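Local coordinates for probable csgAB operon transcriptional regulatory protein (Salmonella typhimurium, PDB 5XP0), which is the master regulator of curli fimbriae expression, required for transcription of the csgAB operon, and promotes biofilm formation, at residues 18-23 and 39-44; 22-27 and 64-69; 90-95 and 113-118; 109-114 and 136-141. All blocks are in the same frame, centred on the assembly; numbering follows the deposited sequence.

Interaction 1: 18-23 and 39-44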
loop_
_atom_site.group_PDB
_atom_site.type_symbol
_atom_site.label_atom_id
_atom_site.label_comp_id
_atom_site.label_asym_id
_atom_site.label_seq_id
_atom_site.Cartn_x
_atom_site.Cartn_y
_atom_site.Cartn_z
ATOM N N HIS B 18 -5.046 21.113 -8.404
ATOM C CA HIS B 18 -4.497 20.154 -7.546
ATOM C C HIS B 18 -4.775 18.783 -8.009
ATOM O O HIS B 18 -5.804 18.475 -8.400
ATOM C CB HIS B 18 -5.177 20.279 -6.236
ATOM C CG HIS B 18 -5.198 21.639 -5.651
ATOM N ND1 HIS B 18 -6.269 22.474 -5.774
ATOM C CD2 HIS B 18 -4.312 22.277 -4.875
ATOM C CE1 HIS B 18 -6.037 23.582 -5.108
ATOM N NE2 HIS B 18 -4.856 23.486 -4.548
ATOM N N THR B 19 -3.814 17.982 -7.950
ATOM C CA THR B 19 -3.985 16.579 -8.297
ATOM C C THR B 19 -2.981 15.733 -7.521
ATOM O O THR B 19 -1.842 16.143 -7.283
ATOM C CB THR B 19 -3.843 16.360 -9.802
ATOM O OG1 THR B 19 -4.062 14.980 -10.100
ATOM C CG2 THR B 19 -2.481 16.768 -10.279
ATOM N N LEU B 20 -3.397 14.531 -7.158
ATOM C CA LEU B 20 -2.538 13.705 -6.337
ATOM C C LEU B 20 -1.681 12.800 -7.209
ATOM O O LEU B 20 -2.166 12.181 -8.155
ATOM C CB LEU B 20 -3.326 12.816 -5.385
ATOM C CG LEU B 20 -4.133 13.391 -4.242
ATOM C CD1 LEU B 20 -4.809 12.202 -3.582
ATOM C CD2 LEU B 20 -3.223 14.121 -3.257
ATOM N N LEU B 21 -0.411 12.690 -6.848
ATOM C CA LEU B 21 0.495 11.771 -7.518
ATOM C C LEU B 21 1.137 10.922 -6.438
ATOM O O LEU B 21 1.989 11.405 -5.687
ATOM C CB LEU B 21 1.534 12.517 -8.329
ATOM C CG LEU B 21 2.545 11.619 -9.037
ATOM C CD1 LEU B 21 1.854 10.579 -9.912
ATOM C CD2 LEU B 21 3.444 12.487 -9.888
ATOM N N LEU B 22 0.671 9.687 -6.304
ATOM C CA LEU B 22 1.166 8.821 -5.261
ATOM C C LEU B 22 2.302 7.997 -5.851
ATOM O O LEU B 22 2.091 7.156 -6.730
ATOM C CB LEU B 22 0.024 7.974 -4.719
ATOM C CG LEU B 22 0.464 6.792 -3.845
ATOM C CD1 LEU B 22 1.146 7.273 -2.616
ATOM C CD2 LEU B 22 -0.757 6.077 -3.433
ATOM N N ILE B 23 3.499 8.234 -5.370
ATOM C CA ILE B 23 4.676 7.580 -5.896
ATOM C C ILE B 23 5.104 6.552 -4.874
ATOM O O ILE B 23 5.598 6.905 -3.792
ATOM C CB ILE B 23 5.799 8.567 -6.187
ATOM C CG1 ILE B 23 5.343 9.587 -7.221
ATOM C CG2 ILE B 23 7.071 7.802 -6.697
ATOM C CD1 ILE B 23 6.411 10.642 -7.559
ATOM N N GLN B 39 -11.434 10.254 -2.996
ATOM C CA GLN B 39 -12.830 10.418 -2.613
ATOM C C GLN B 39 -12.972 11.348 -1.423
ATOM O O GLN B 39 -13.896 12.159 -1.376
ATOM C CB GLN B 39 -13.456 9.067 -2.280
ATOM C CG GLN B 39 -13.741 8.210 -3.479
ATOM C CD GLN B 39 -14.043 6.779 -3.091
ATOM O OE1 GLN B 39 -14.194 6.464 -1.908
ATOM N NE2 GLN B 39 -14.143 5.907 -4.082
ATOM N N SER B 40 -12.053 11.277 -0.467
ATOM C CA SER B 40 -12.177 12.133 0.696
ATOM C C SER B 40 -11.871 13.575 0.349
ATOM O O SER B 40 -12.434 14.482 0.956
ATOM C CB SER B 40 -11.218 11.680 1.800
ATOM O OG SER B 40 -11.446 10.347 2.156
ATOM N N LEU B 41 -10.947 13.800 -0.576
ATOM C CA LEU B 41 -10.543 15.148 -0.937
ATOM C C LEU B 41 -11.273 15.691 -2.153
ATOM O O LEU B 41 -11.139 16.876 -2.431
ATOM C CB LEU B 41 -9.040 15.195 -1.245
ATOM C CG LEU B 41 -8.158 14.777 -0.049
ATOM C CD1 LEU B 41 -6.744 14.446 -0.496
ATOM C CD2 LEU B 41 -8.141 15.867 1.006
ATOM N N ALA B 42 -12.034 14.864 -2.862
ATOM C CA ALA B 42 -12.707 15.260 -4.098
ATOM C C ALA B 42 -11.691 15.766 -5.122
ATOM O O ALA B 42 -11.870 16.806 -5.753
ATOM C CB ALA B 42 -13.790 16.323 -3.831
ATOM N N ILE B 43 -10.632 14.991 -5.325
ATOM C CA ILE B 43 -9.560 15.395 -6.218
ATOM C C ILE B 43 -9.184 14.219 -7.116
ATOM O O ILE B 43 -9.444 13.061 -6.802
ATOM C CB ILE B 43 -8.353 15.872 -5.383
ATOM C CG1 ILE B 43 -7.259 16.441 -6.261
ATOM C CG2 ILE B 43 -7.801 14.721 -4.587
ATOM C CD1 ILE B 43 -6.092 17.044 -5.456
ATOM N N THR B 44 -8.599 14.539 -8.257
ATOM C CA THR B 44 -8.106 13.502 -9.142
ATOM C C THR B 44 -6.731 13.048 -8.659
ATOM O O THR B 44 -6.057 13.727 -7.870
ATOM C CB THR B 44 -8.084 14.013 -10.587
ATOM O OG1 THR B 44 -7.961 12.904 -11.486
ATOM C CG2 THR B 44 -6.945 14.947 -10.813
HETATM O O HOH W 1 -8.128 17.432 -9.108
#
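Leu20 N donates to Thr44 O over 2.9 Å in an almost straight bond, with 173° at the hydrogen. The same carbonyl oxygen takes a second, weak bond from the hydroxyl of Thr19, where a chi1 of -178° sets OG1 anti to the backbone N, in position to reach Thr44 O. A water adds a third polar link: it donates to His18 O at 2.6 Å and accepts from Thr44 N at 3.1 Å, bridging the two backbones just before the strand begins. Thr19 and Thr44 also touch through their side chains, OG1 of Thr19 lying 3.0 Å from CG2 of Thr44.

These bonds sit where helix 28-41 hands over to strand 45-49 in the first beta-alpha-beta unit of the receiver domain. The helix ends at Leu41, Ala42 leaves helical geometry with positive phi, and the chain passes Ile43 and Thr44 to enter strand 45-49, the neighbour of strand 19-24 in the parallel sheet. The pairing continues beyond Thr44, since Leu20 and Leu22 both bond to the backbone of Lys46.

Ile43 and Leu20 carry the apolar contact. The extended branch of Ile43 runs to the start of the strand, where CD1 meets His18 CB at 3.5 Å, while CG2 packs on Leu20 CG at 3.9 Å, the leucine lying roughly perpendicular to the isoleucine. Farther out, Leu20 CD1 approaches Leu41 CD1 at 4.3 Å. Leu20 also packs on Leu34 and Leu37 of helix 28-41, and Leu41 reaches Leu128 and Gln129 of helix 121-132.

Interaction 2: 22-27 and 64-69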
loop_
_atom_site.group_PDB
_atom_site.type_symbol
_atom_site.label_atom_id
_atom_site.label_comp_id
_atom_site.label_asym_id
_atom_site.label_seq_id
_atom_site.Cartn_x
_atom_site.Cartn_y
_atom_site.Cartn_z
ATOM N N LEU B 22 0.671 9.687 -6.304
ATOM C CA LEU B 22 1.166 8.821 -5.261
ATOM C C LEU B 22 2.302 7.997 -5.851
ATOM O O LEU B 22 2.091 7.156 -6.730
ATOM C CB LEU B 22 0.024 7.974 -4.719
ATOM C CG LEU B 22 0.464 6.792 -3.845
ATOM C CD1 LEU B 22 1.146 7.273 -2.616
ATOM C CD2 LEU B 22 -0.757 6.077 -3.433
ATOM N N ILE B 23 3.499 8.234 -5.370
ATOM C CA ILE B 23 4.676 7.580 -5.896
ATOM C C ILE B 23 5.104 6.552 -4.874
ATOM O O ILE B 23 5.598 6.905 -3.792
ATOM C CB ILE B 23 5.799 8.567 -6.187
ATOM C CG1 ILE B 23 5.343 9.587 -7.221
ATOM C CG2 ILE B 23 7.071 7.802 -6.697
ATOM C CD1 ILE B 23 6.411 10.642 -7.559
ATOM N N THR B 24 4.947 5.285 -5.230
ATOM C CA THR B 24 5.141 4.196 -4.292
ATOM C C THR B 24 5.334 2.903 -5.078
ATOM O O THR B 24 5.488 2.908 -6.305
ATOM C CB THR B 24 3.936 4.111 -3.362
ATOM O OG1 THR B 24 4.151 3.069 -2.387
ATOM C CG2 THR B 24 2.727 3.838 -4.191
ATOM N N LYS B 25 5.297 1.787 -4.369
ATOM C CA LYS B 25 5.280 0.487 -5.036
ATOM C C LYS B 25 3.850 0.191 -5.451
ATOM O O LYS B 25 2.957 0.178 -4.588
ATOM C CB LYS B 25 5.742 -0.606 -4.090
ATOM C CG LYS B 25 5.592 -2.025 -4.672
ATOM C CD LYS B 25 6.035 -3.079 -3.663
ATOM C CE LYS B 25 7.516 -3.182 -3.475
ATOM N NZ LYS B 25 7.850 -4.540 -2.899
ATOM N N PRO B 26 3.570 -0.054 -6.735
ATOM C CA PRO B 26 2.186 -0.283 -7.115
ATOM C C PRO B 26 1.722 -1.568 -6.447
ATOM O O PRO B 26 2.447 -2.555 -6.365
ATOM C CB PRO B 26 2.231 -0.399 -8.651
ATOM C CG PRO B 26 3.509 0.190 -9.049
ATOM C CD PRO B 26 4.460 -0.049 -7.911
ATOM N N SER B 27 0.531 -1.527 -5.916
ATOM C CA SER B 27 -0.001 -2.618 -5.122
ATOM C C SER B 27 -1.474 -2.348 -4.954
ATOM O O SER B 27 -1.923 -1.194 -5.035
ATOM C CB SER B 27 0.662 -2.701 -3.744
ATOM O OG SER B 27 0.283 -1.575 -2.959
ATOM N N LEU B 64 2.891 12.551 -3.340
ATOM C CA LEU B 64 3.050 11.818 -2.090
ATOM C C LEU B 64 4.121 10.771 -2.319
ATOM O O LEU B 64 3.887 9.789 -3.024
ATOM C CB LEU B 64 1.755 11.162 -1.651
ATOM C CG LEU B 64 0.582 12.033 -1.259
ATOM C CD1 LEU B 64 -0.599 11.134 -0.797
ATOM C CD2 LEU B 64 1.032 12.939 -0.165
ATOM N N MET B 65 5.280 10.996 -1.728
ATOM C CA MET B 65 6.505 10.225 -1.979
ATOM C C MET B 65 6.669 9.187 -0.882
ATOM O O MET B 65 6.926 9.547 0.270
ATOM C CB MET B 65 7.698 11.168 -1.960
ATOM C CG MET B 65 9.053 10.470 -2.067
ATOM S SD MET B 65 9.152 9.683 -3.642
ATOM C CE MET B 65 9.061 11.076 -4.758
ATOM N N ASP B 66 6.570 7.908 -1.232
ATOM C CA ASP B 66 6.574 6.843 -0.213
ATOM C C ASP B 66 7.995 6.544 0.280
ATOM O O ASP B 66 8.729 5.767 -0.325
ATOM C CB ASP B 66 5.935 5.581 -0.769
ATOM C CG ASP B 66 5.681 4.517 0.323
ATOM O OD1 ASP B 66 6.182 4.681 1.455
ATOM O OD2 ASP B 66 4.940 3.554 0.051
ATOM N N MET B 67 8.323 7.060 1.460
ATOM C CA MET B 67 9.663 6.928 2.002
ATOM C C MET B 67 10.002 5.491 2.376
ATOM O O MET B 67 11.177 5.139 2.408
ATOM C CB MET B 67 9.801 7.837 3.209
ATOM C CG MET B 67 9.802 9.268 2.816
ATOM S SD MET B 67 11.220 9.743 1.864
ATOM C CE MET B 67 12.468 9.636 3.115
ATOM N N MET B 68 9.015 4.642 2.622
ATOM C CA MET B 68 9.335 3.246 2.914
ATOM C C MET B 68 9.829 2.497 1.690
ATOM O O MET B 68 10.392 1.413 1.835
ATOM C CB MET B 68 8.108 2.514 3.439
ATOM C CG MET B 68 7.856 2.598 4.920
ATOM S SD MET B 68 6.357 1.647 5.328
ATOM C CE MET B 68 6.091 2.193 7.040
ATOM N N GLU B 69 9.599 3.023 0.493
ATOM C CA GLU B 69 10.047 2.381 -0.732
ATOM C C GLU B 69 11.282 3.056 -1.303
ATOM O O GLU B 69 11.749 2.674 -2.373
ATOM C CB GLU B 69 8.919 2.401 -1.770
ATOM C CG GLU B 69 7.681 1.659 -1.315
ATOM C CD GLU B 69 7.982 0.218 -0.967
ATOM O OE1 GLU B 69 8.707 -0.437 -1.741
ATOM O OE2 GLU B 69 7.560 -0.233 0.108
#
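Strands 19-24 and 61-66 are neighbours in the central parallel sheet of this CheY-like receiver domain, and here they pair through Leu22 with Leu64 and Ile23 with Met65, their short axes only 10° apart. Ile23 holds both backbone bonds: its N donates to Leu64 O at 2.8 Å, and its O accepts from Asp66 N at 2.9 Å.

On one face Leu22 CD1 meets Leu64 CB; on the other, Ile23 CD1 touches Met65 CE at 3.9 Å. The methionine gets there by bending at both chi2 and chi3, and Trp78 of helix 72-83 packs on Ile23 and Met65 alike.

At the C-terminal ends of the strands the contact turns polar. Thr24 OG1 donates to Asp66 OD2 at 2.6 Å, and OD2 accepts with its anti lone pair, the one facing away from OD1. OD1 accepts from Met68 N, two residues on, at 3.1 Å, closing an Asx turn; the donor stands 40° out of the carboxylate plane. Asn95 ND2 bonds to OD1, and Gln29 of the second subunit to OD2, so three other residues of the chain and one of the second subunit fix the carboxylate's position.

Glu69 OE1 lies against Lys25 CE at 3.5 Å, but stays 4.3 Å from Lys25 NZ, beyond a salt bridge. Lys25 instead makes a salt bridge to Glu69 of the second subunit, and Glu69 one to Lys25 of that subunit. This strand end lies against the second subunit, and an acidic residue ending the third strand is typical of receiver domains, where it is usually the phosphoacceptor.

Interaction 3: 90-95 and 113-118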
loop_
_atom_site.group_PDB
_atom_site.type_symbol
_atom_site.label_atom_id
_atom_site.label_comp_id
_atom_site.label_asym_id
_atom_site.label_seq_id
_atom_site.Cartn_x
_atom_site.Cartn_y
_atom_site.Cartn_z
ATOM N N LYS B 90 4.061 20.295 -5.217
ATOM C CA LYS B 90 4.269 20.203 -3.782
ATOM C C LYS B 90 4.648 18.770 -3.466
ATOM O O LYS B 90 4.010 17.848 -3.968
ATOM C CB LYS B 90 2.994 20.591 -3.029
ATOM C CG LYS B 90 2.503 22.016 -3.295
ATOM C CD LYS B 90 1.233 22.283 -2.485
ATOM C CE LYS B 90 0.717 23.716 -2.657
ATOM N NZ LYS B 90 -0.522 23.928 -1.845
ATOM N N THR B 91 5.669 18.580 -2.647
ATOM C CA THR B 91 6.082 17.246 -2.246
ATOM C C THR B 91 5.728 17.050 -0.782
ATOM O O THR B 91 6.035 17.898 0.071
ATOM C CB THR B 91 7.588 17.014 -2.460
ATOM O OG1 THR B 91 7.897 17.059 -3.868
ATOM C CG2 THR B 91 7.994 15.623 -1.923
ATOM N N LEU B 92 5.076 15.941 -0.500
ATOM C CA LEU B 92 4.886 15.485 0.865
ATOM C C LEU B 92 5.437 14.080 0.985
ATOM O O LEU B 92 5.235 13.249 0.100
ATOM C CB LEU B 92 3.418 15.518 1.245
ATOM C CG LEU B 92 2.950 16.966 1.421
ATOM C CD1 LEU B 92 2.174 17.347 0.223
ATOM C CD2 LEU B 92 2.102 17.050 2.665
ATOM N N LEU B 93 6.127 13.828 2.075
ATOM C CA LEU B 93 6.719 12.527 2.318
ATOM C C LEU B 93 5.740 11.651 3.083
ATOM O O LEU B 93 5.132 12.087 4.062
ATOM C CB LEU B 93 8.005 12.682 3.101
ATOM C CG LEU B 93 9.007 13.646 2.473
ATOM C CD1 LEU B 93 10.290 13.669 3.355
ATOM C CD2 LEU B 93 9.361 13.310 1.022
ATOM N N LEU B 94 5.562 10.439 2.605
ATOM C CA LEU B 94 4.630 9.504 3.176
ATOM C C LEU B 94 5.398 8.380 3.855
ATOM O O LEU B 94 6.500 8.030 3.430
ATOM C CB LEU B 94 3.738 8.950 2.058
ATOM C CG LEU B 94 2.559 8.068 2.423
ATOM C CD1 LEU B 94 1.460 8.952 3.006
ATOM C CD2 LEU B 94 2.063 7.303 1.160
ATOM N N ASN B 95 4.813 7.825 4.920
ATOM C CA ASN B 95 5.413 6.698 5.648
ATOM C C ASN B 95 6.841 7.016 6.057
ATOM O O ASN B 95 7.739 6.182 5.925
ATOM C CB ASN B 95 5.395 5.400 4.836
ATOM C CG ASN B 95 4.002 4.928 4.484
ATOM O OD1 ASN B 95 3.075 4.926 5.310
ATOM N ND2 ASN B 95 3.844 4.524 3.224
ATOM N N GLY B 113 5.295 18.942 3.395
ATOM C CA GLY B 113 4.785 18.244 4.551
ATOM C C GLY B 113 5.465 16.906 4.690
ATOM O O GLY B 113 6.135 16.423 3.774
ATOM N N VAL B 114 5.279 16.326 5.868
ATOM C CA VAL B 114 5.857 15.051 6.230
ATOM C C VAL B 114 4.798 14.282 7.002
ATOM O O VAL B 114 4.324 14.743 8.037
ATOM C CB VAL B 114 7.120 15.196 7.085
ATOM C CG1 VAL B 114 7.591 13.824 7.452
ATOM C CG2 VAL B 114 8.177 16.004 6.344
ATOM N N PHE B 115 4.415 13.128 6.492
ATOM C CA PHE B 115 3.507 12.231 7.186
ATOM C C PHE B 115 4.304 11.091 7.794
ATOM O O PHE B 115 5.061 10.422 7.090
ATOM C CB PHE B 115 2.475 11.684 6.207
ATOM C CG PHE B 115 1.543 12.725 5.695
ATOM C CD1 PHE B 115 0.662 13.336 6.547
ATOM C CD2 PHE B 115 1.558 13.095 4.359
ATOM C CE1 PHE B 115 -0.186 14.322 6.096
ATOM C CE2 PHE B 115 0.713 14.056 3.889
ATOM C CZ PHE B 115 -0.180 14.676 4.773
ATOM N N TYR B 116 4.126 10.853 9.089
ATOM C CA TYR B 116 4.778 9.714 9.755
ATOM C C TYR B 116 3.838 8.533 10.007
ATOM O O TYR B 116 4.293 7.379 10.096
ATOM C CB TYR B 116 5.350 10.172 11.111
ATOM C CG TYR B 116 6.398 11.204 11.019
ATOM C CD1 TYR B 116 7.718 10.849 10.766
ATOM C CD2 TYR B 116 6.089 12.549 11.202
ATOM C CE1 TYR B 116 8.692 11.792 10.686
ATOM C CE2 TYR B 116 7.057 13.500 11.119
ATOM C CZ TYR B 116 8.356 13.117 10.854
ATOM O OH TYR B 116 9.310 14.080 10.791
ATOM N N ALA B 117 2.538 8.798 10.134
ATOM C CA ALA B 117 1.610 7.813 10.671
ATOM C C ALA B 117 1.385 6.712 9.651
ATOM O O ALA B 117 1.147 6.980 8.474
ATOM C CB ALA B 117 0.266 8.452 11.027
ATOM N N THR B 118 1.464 5.471 10.103
ATOM C CA THR B 118 1.141 4.323 9.268
ATOM C C THR B 118 -0.230 3.752 9.618
ATOM O O THR B 118 -0.686 2.804 8.971
ATOM C CB THR B 118 2.274 3.269 9.402
ATOM O OG1 THR B 118 3.359 3.580 8.500
ATOM C CG2 THR B 118 1.800 1.837 9.163
HETATM O O HOH W 2 2.282 7.768 6.259
#
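Leu92 and Phe115 meet on one face of the sheet, and the leucine can be followed outward from CB, which lies 3.8 Å from Gly113 O and 4.1 Å from Phe115 CE2. CG stands anti to the carbonyl carbon (chi1 -72°) and comes within 3.6 Å of Gly113 N. At the tip, CD2 presses directly on the Gly113 backbone, 3.5 Å from CA, closer than usual for two carbons, and touches Phe115 CE2 at the same distance.

Beside this packing the parallel backbones pair through Leu93: its N donates to Gly113 O, from 35° out of the carbonyl plane, and its O receives Phe115 N at 2.7 Å. On the opposite face Leu93 CD1 approaches Val114 CG2.

Past the strand ends a water takes over, accepting from Asn95 N and donating to Asn95 OD1 and, at 2.6 Å, to Ala117 O. The bond from Thr118 OG1 to Asn95 OD1 is weak and long, 3.5 Å. Asn95 is anchored more firmly by ND2, which bonds to Asp66, and both ends of its amide also reach the second subunit, at Leu28 and Gln29. Strands 90-94 and 111-114 are adjacent in the sheet and joined through helix 102-107, a beta-alpha-beta unit, while helix 121-132 covers the Leu92 and Phe115 face through Ile131, Val124 and Leu128.

Interaction 4: 109-114 and 136-141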
loop_
_atom_site.group_PDB
_atom_site.type_symbol
_atom_site.label_atom_id
_atom_site.label_comp_id
_atom_site.label_asym_id
_atom_site.label_seq_id
_atom_site.Cartn_x
_atom_site.Cartn_y
_atom_site.Cartn_z
ATOM N N PRO B 109 13.161 19.109 -2.716
ATOM C CA PRO B 109 12.619 20.309 -3.359
ATOM C C PRO B 109 11.120 20.382 -3.150
ATOM O O PRO B 109 10.447 19.361 -3.008
ATOM C CB PRO B 109 12.985 20.128 -4.835
ATOM C CG PRO B 109 13.035 18.646 -5.018
ATOM C CD PRO B 109 13.577 18.098 -3.697
ATOM N N HIS B 110 10.600 21.612 -3.102
ATOM C CA HIS B 110 9.148 21.856 -2.958
ATOM C C HIS B 110 8.535 21.146 -1.747
ATOM O O HIS B 110 7.378 20.717 -1.761
ATOM C CB HIS B 110 8.402 21.458 -4.229
ATOM C CG HIS B 110 9.038 21.989 -5.469
ATOM N ND1 HIS B 110 9.624 21.177 -6.415
ATOM C CD2 HIS B 110 9.230 23.259 -5.890
ATOM C CE1 HIS B 110 10.125 21.921 -7.381
ATOM N NE2 HIS B 110 9.912 23.190 -7.078
ATOM N N ILE B 111 9.274 21.057 -0.660
ATOM C CA ILE B 111 8.793 20.222 0.433
ATOM C C ILE B 111 7.675 20.966 1.166
ATOM O O ILE B 111 7.822 22.134 1.555
ATOM C CB ILE B 111 9.948 19.812 1.355
ATOM C CG1 ILE B 111 9.442 18.884 2.468
ATOM C CG2 ILE B 111 10.684 21.035 1.886
ATOM C CD1 ILE B 111 9.102 17.493 1.979
ATOM N N ASN B 112 6.524 20.308 1.284
ATOM C CA ASN B 112 5.330 20.885 1.889
ATOM C C ASN B 112 4.768 20.107 3.064
ATOM O O ASN B 112 3.819 20.577 3.684
ATOM C CB ASN B 112 4.219 21.020 0.847
ATOM C CG ASN B 112 4.316 22.300 0.059
ATOM O OD1 ASN B 112 3.546 23.209 0.285
ATOM N ND2 ASN B 112 5.255 22.373 -0.871
ATOM N N GLY B 113 5.295 18.942 3.395
ATOM C CA GLY B 113 4.785 18.244 4.551
ATOM C C GLY B 113 5.465 16.906 4.690
ATOM O O GLY B 113 6.135 16.423 3.774
ATOM N N VAL B 114 5.279 16.326 5.868
ATOM C CA VAL B 114 5.857 15.051 6.230
ATOM C C VAL B 114 4.798 14.282 7.002
ATOM O O VAL B 114 4.324 14.743 8.037
ATOM C CB VAL B 114 7.120 15.196 7.085
ATOM C CG1 VAL B 114 7.591 13.824 7.452
ATOM C CG2 VAL B 114 8.177 16.004 6.344
ATOM N N CYS B 136 1.148 24.085 4.958
ATOM C CA CYS B 136 2.059 22.955 5.005
ATOM C C CYS B 136 1.665 22.047 6.166
ATOM O O CYS B 136 0.850 22.403 7.014
ATOM C CB CYS B 136 3.506 23.428 5.130
ATOM S SG CYS B 136 4.149 24.296 3.654
ATOM N N TYR B 137 2.225 20.846 6.172
ATOM C CA TYR B 137 1.967 19.858 7.217
ATOM C C TYR B 137 3.289 19.472 7.857
ATOM O O TYR B 137 3.899 18.467 7.501
ATOM C CB TYR B 137 1.254 18.602 6.646
ATOM C CG TYR B 137 0.706 17.719 7.748
ATOM C CD1 TYR B 137 -0.431 18.091 8.453
ATOM C CD2 TYR B 137 1.330 16.546 8.101
ATOM C CE1 TYR B 137 -0.940 17.300 9.479
ATOM C CE2 TYR B 137 0.825 15.744 9.121
ATOM C CZ TYR B 137 -0.313 16.127 9.797
ATOM O OH TYR B 137 -0.801 15.326 10.794
ATOM N N PHE B 138 3.697 20.274 8.829
ATOM C CA PHE B 138 4.927 20.090 9.569
ATOM C C PHE B 138 4.620 20.263 11.044
ATOM O O PHE B 138 3.770 21.068 11.431
ATOM C CB PHE B 138 6.000 21.107 9.186
ATOM C CG PHE B 138 6.425 21.054 7.761
ATOM C CD1 PHE B 138 7.100 19.940 7.256
ATOM C CD2 PHE B 138 6.201 22.142 6.925
ATOM C CE1 PHE B 138 7.505 19.916 5.942
ATOM C CE2 PHE B 138 6.601 22.113 5.607
ATOM C CZ PHE B 138 7.268 21.014 5.114
ATOM N N SER B 139 5.348 19.538 11.883
ATOM C CA SER B 139 5.289 19.876 13.290
ATOM C C SER B 139 5.774 21.307 13.503
ATOM O O SER B 139 6.465 21.890 12.670
ATOM C CB SER B 139 6.127 18.906 14.116
ATOM O OG SER B 139 7.487 18.995 13.761
ATOM N N GLN B 140 5.399 21.879 14.642
ATOM C CA GLN B 140 5.878 23.218 14.955
ATOM C C GLN B 140 7.403 23.250 14.937
ATOM O O GLN B 140 8.007 24.190 14.415
ATOM C CB GLN B 140 5.324 23.690 16.298
ATOM C CG GLN B 140 3.862 24.111 16.278
ATOM C CD GLN B 140 3.655 25.419 15.552
ATOM O OE1 GLN B 140 4.509 26.298 15.595
ATOM N NE2 GLN B 140 2.511 25.559 14.884
ATOM N N LYS B 141 8.051 22.207 15.445
ATOM C CA LYS B 141 9.505 22.258 15.518
ATOM C C LYS B 141 10.127 22.136 14.123
ATOM O O LYS B 141 11.106 22.829 13.807
ATOM C CB LYS B 141 10.007 21.154 16.457
ATOM C CG LYS B 141 11.407 21.361 16.982
ATOM C CD LYS B 141 11.856 20.199 17.881
ATOM C CE LYS B 141 12.434 19.020 17.100
ATOM N NZ LYS B 141 11.475 17.885 16.952
#
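Phe138 lays its ring against the backbone of Gly113, whose CA stands over one face, 4.0 Å from the ring centroid and 30° off its normal, a CH-pi contact. The ring is swung there with CG anti to the carbonyl carbon (chi1 -61°), and CZ comes to 3.3 Å from Gly113 N. At the ring edge, Val114 CG2 meets CE1 at 4.0 Å, the two side chains crossing at about a right angle, while Ile111 O lies in the ring plane and Ile111 CG1 packs on CZ.

Two backbone bonds hold the segments in this register: Tyr137 N donates to Asn112 O, and Val114 N donates to Tyr137 O, both at 3.0 Å. Together they form a single bridge between Gly113 and Tyr137. Strand 111-114 is an outermost strand of the receiver sheet; on its edge away from strand 90-94, the linker between helices 121-132 and 140-147 makes this bridge.

The Tyr137 ring turns its edge to Val114 O, CD2 lying 3.5 Å from that oxygen, and meets the ring of Phe115. Cys136 CB sits against Asn112 O, and SG comes to 3.6 Å from Asn112 OD1. The Asn112 amide is steadied from its other end, ND2 donating to His110 O at 2.8 Å.

Beyond these, Ala143 and Leu146 of helix 140-147 pack on Phe138, and Ser139 caps the start of that helix through Leu142 N.

In the fold
All four contacts reach one parallel sheet. Interactions 1 and 2 share Leu22 and Ile23 on strand 19-24 and join again through Leu21 O and Leu64 N, 2.8 Å apart. Interaction 2 passes into interaction 3 across neighbouring strands, with Met65 O 2.8 Å from Leu94 N; their centres lie 10 Å apart, and both touch the second subunit; within the chain Asn95 ND2 bonds to Asp66 OD1, linking the C-terminal ends of the two strands. Interactions 3 and 4 share Gly113 and Val114, which pair with strand 90-94 on one edge and with Tyr137 on the other. Interactions 1 and 4 are farther apart, about 18 Å between centres, and do not touch.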